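Isatin hydrolase (Ralstonia solanacearum, PDB 5NMP) probably hydrolyses isatin by opening its lactam ring, using a manganese ion held in a cyclase-family active site. Local coordinates at residues D153-V158 / G195-N200. Residues are numbered along the deposited sequence; the frame is centred on the assembly and turned at random.
Sequences DWSLRV and GVETIN
The carboxylate of Glu197 gathers backbone N-H groups and a hydroxyl from Asp153 and Ser155, where the chain enters a short 3-10 turn, a worked example of a buried acid serving the amides of a neighbouring loop. Glu197 OE2 accepts two hydrogen bonds on its anti side, from Ser155 N at 3.0 Å and from Ser155 OG at 2.7 Å, the two donors arriving from opposite faces of the carboxylate plane. Glu197 OE1 takes the Asp153 amide from above the plane, N to OE1 3.0 Å, and a further bond from Thr152 N. Asp153 OD1 lies 4.4 Å from Glu197 OE1, a like-charge approach probably eased by its salt bridge to Arg151 NE.

Bonds from Trp154 NE1 to Phe164 O and from Thr198 OG1 to Asn200 O help hold two side chains that meet: Thr198 CG2 makes a CH-pi contact with one face of the Trp154 indole, 3.4 Å from the five-membered ring centroid, while Arg157 CD sits over the other face.

Joining loops that follow adjacent parallel strands, 147-151 and 193-195, the contact lies beside the metal site, the Thr198 side chain about 10 Å from the bound manganese ion. Donors to both oxygens should restrain the carboxylate's rotation and probably favour its charged form despite nearby Asp153.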
loop_
_atom_site.group_PDB
_atom_site.type_symbol
_atom_site.label_atom_id
_atom_site.label_comp_id
_atom_site.label_asym_id
_atom_site.label_seq_id
_atom_site.Cartn_x
_atom_site.Cartn_y
_atom_site.Cartn_z
ATOM N N ASP A 153 14.172 18.282 1.980
ATOM C CA ASP A 153 14.115 18.275 3.448
ATOM C C ASP A 153 12.885 19.008 3.986
ATOM O O ASP A 153 12.837 19.387 5.156
ATOM C CB ASP A 153 15.390 18.881 4.053
ATOM C CG ASP A 153 16.519 17.872 4.171
ATOM O OD1 ASP A 153 16.400 16.768 3.597
ATOM O OD2 ASP A 153 17.531 18.187 4.834
ATOM N N TRP A 154 11.884 19.186 3.130
ATOM C CA TRP A 154 10.653 19.873 3.506
ATOM C C TRP A 154 9.843 19.070 4.522
ATOM O O TRP A 154 9.047 19.629 5.277
ATOM C CB TRP A 154 9.803 20.148 2.264
ATOM C CG TRP A 154 8.774 21.210 2.460
ATOM C CD1 TRP A 154 7.486 21.039 2.877
ATOM C CD2 TRP A 154 8.943 22.614 2.242
ATOM N NE1 TRP A 154 6.842 22.253 2.934
ATOM C CE2 TRP A 154 7.716 23.236 2.547
ATOM C CE3 TRP A 154 10.014 23.406 1.817
ATOM C CZ2 TRP A 154 7.529 24.615 2.443
ATOM C CZ3 TRP A 154 9.827 24.775 1.712
ATOM C CH2 TRP A 154 8.595 25.365 2.023
ATOM N N SER A 155 10.057 17.758 4.538
ATOM C CA SER A 155 9.341 16.860 5.438
ATOM C C SER A 155 9.597 17.165 6.914
ATOM O O SER A 155 8.839 16.732 7.782
ATOM C CB SER A 155 9.720 15.407 5.142
ATOM O OG SER A 155 11.123 15.223 5.236
ATOM N N LEU A 156 10.662 17.908 7.197
ATOM C CA LEU A 156 10.998 18.256 8.573
ATOM C C LEU A 156 10.059 19.325 9.134
ATOM O O LEU A 156 10.079 19.617 10.331
ATOM C CB LEU A 156 12.450 18.734 8.661
ATOM C CG LEU A 156 13.532 17.735 8.239
ATOM C CD1 LEU A 156 14.915 18.369 8.341
ATOM C CD2 LEU A 156 13.453 16.463 9.074
ATOM N N ARG A 157 9.236 19.904 8.265
ATOM C CA ARG A 157 8.288 20.939 8.669
ATOM C C ARG A 157 6.952 20.348 9.119
ATOM O O ARG A 157 6.039 21.086 9.485
ATOM C CB ARG A 157 8.044 21.920 7.518
ATOM C CG ARG A 157 9.244 22.756 7.107
ATOM C CD ARG A 157 9.009 23.361 5.727
ATOM N NE ARG A 157 10.098 24.226 5.286
ATOM C CZ ARG A 157 10.008 25.549 5.194
ATOM N NH1 ARG A 157 8.873 26.163 5.509
ATOM N NH2 ARG A 157 11.051 26.258 4.782
ATOM N N VAL A 158 6.846 19.023 9.091
ATOM C CA VAL A 158 5.572 18.339 9.311
ATOM C C VAL A 158 4.962 18.613 10.693
ATOM O O VAL A 158 3.745 18.545 10.863
ATOM C CB VAL A 158 5.729 16.807 9.108
ATOM C CG1 VAL A 158 6.469 16.171 10.277
ATOM C CG2 VAL A 158 4.372 16.153 8.904
ATOM N N GLY A 195 8.235 12.744 -7.574
ATOM C CA GLY A 195 7.933 12.607 -6.155
ATOM C C GLY A 195 8.506 13.728 -5.305
ATOM O O GLY A 195 9.659 14.122 -5.479
ATOM N N VAL A 196 7.703 14.242 -4.378
ATOM C CA VAL A 196 8.111 15.389 -3.568
ATOM C C VAL A 196 7.873 15.180 -2.068
ATOM O O VAL A 196 7.235 14.212 -1.658
ATOM C CB VAL A 196 7.369 16.667 -4.014
ATOM C CG1 VAL A 196 7.709 17.001 -5.457
ATOM C CG2 VAL A 196 5.866 16.495 -3.844
ATOM N N GLU A 197 8.392 16.094 -1.254
ATOM C CA GLU A 197 8.160 16.069 0.189
ATOM C C GLU A 197 7.067 17.057 0.585
ATOM O O GLU A 197 6.605 17.068 1.725
ATOM C CB GLU A 197 9.443 16.394 0.954
ATOM C CG GLU A 197 10.632 15.524 0.597
ATOM C CD GLU A 197 11.836 15.791 1.484
ATOM O OE1 GLU A 197 12.974 15.710 0.982
ATOM O OE2 GLU A 197 11.644 16.077 2.686
ATOM N N THR A 198 6.664 17.893 -0.365
ATOM C CA THR A 198 5.644 18.902 -0.119
ATOM C C THR A 198 4.244 18.359 -0.387
ATOM O O THR A 198 4.082 17.215 -0.808
ATOM C CB THR A 198 5.871 20.156 -0.990
ATOM O OG1 THR A 198 6.068 19.761 -2.352
ATOM C CG2 THR A 198 7.089 20.926 -0.517
ATOM N N ILE A 199 3.239 19.194 -0.142
ATOM C CA ILE A 199 1.845 18.832 -0.367
ATOM C C ILE A 199 1.462 19.061 -1.834
ATOM O O ILE A 199 0.317 18.857 -2.232
ATOM C CB ILE A 199 0.905 19.644 0.562
ATOM C CG1 ILE A 199 -0.472 18.984 0.695
ATOM C CG2 ILE A 199 0.763 21.070 0.058
ATOM C CD1 ILE A 199 -0.442 17.582 1.233
ATOM N N ASN A 200 2.431 19.479 -2.641
ATOM C CA ASN A 200 2.192 19.730 -4.061
ATOM C C ASN A 200 3.428 19.377 -4.892
ATOM O O ASN A 200 4.544 19.734 -4.520
ATOM C CB ASN A 200 1.797 21.196 -4.275
ATOM C CG ASN A 200 1.201 21.458 -5.652
ATOM O OD1 ASN A 200 1.333 20.647 -6.570
ATOM N ND2 ASN A 200 0.549 22.608 -5.802
#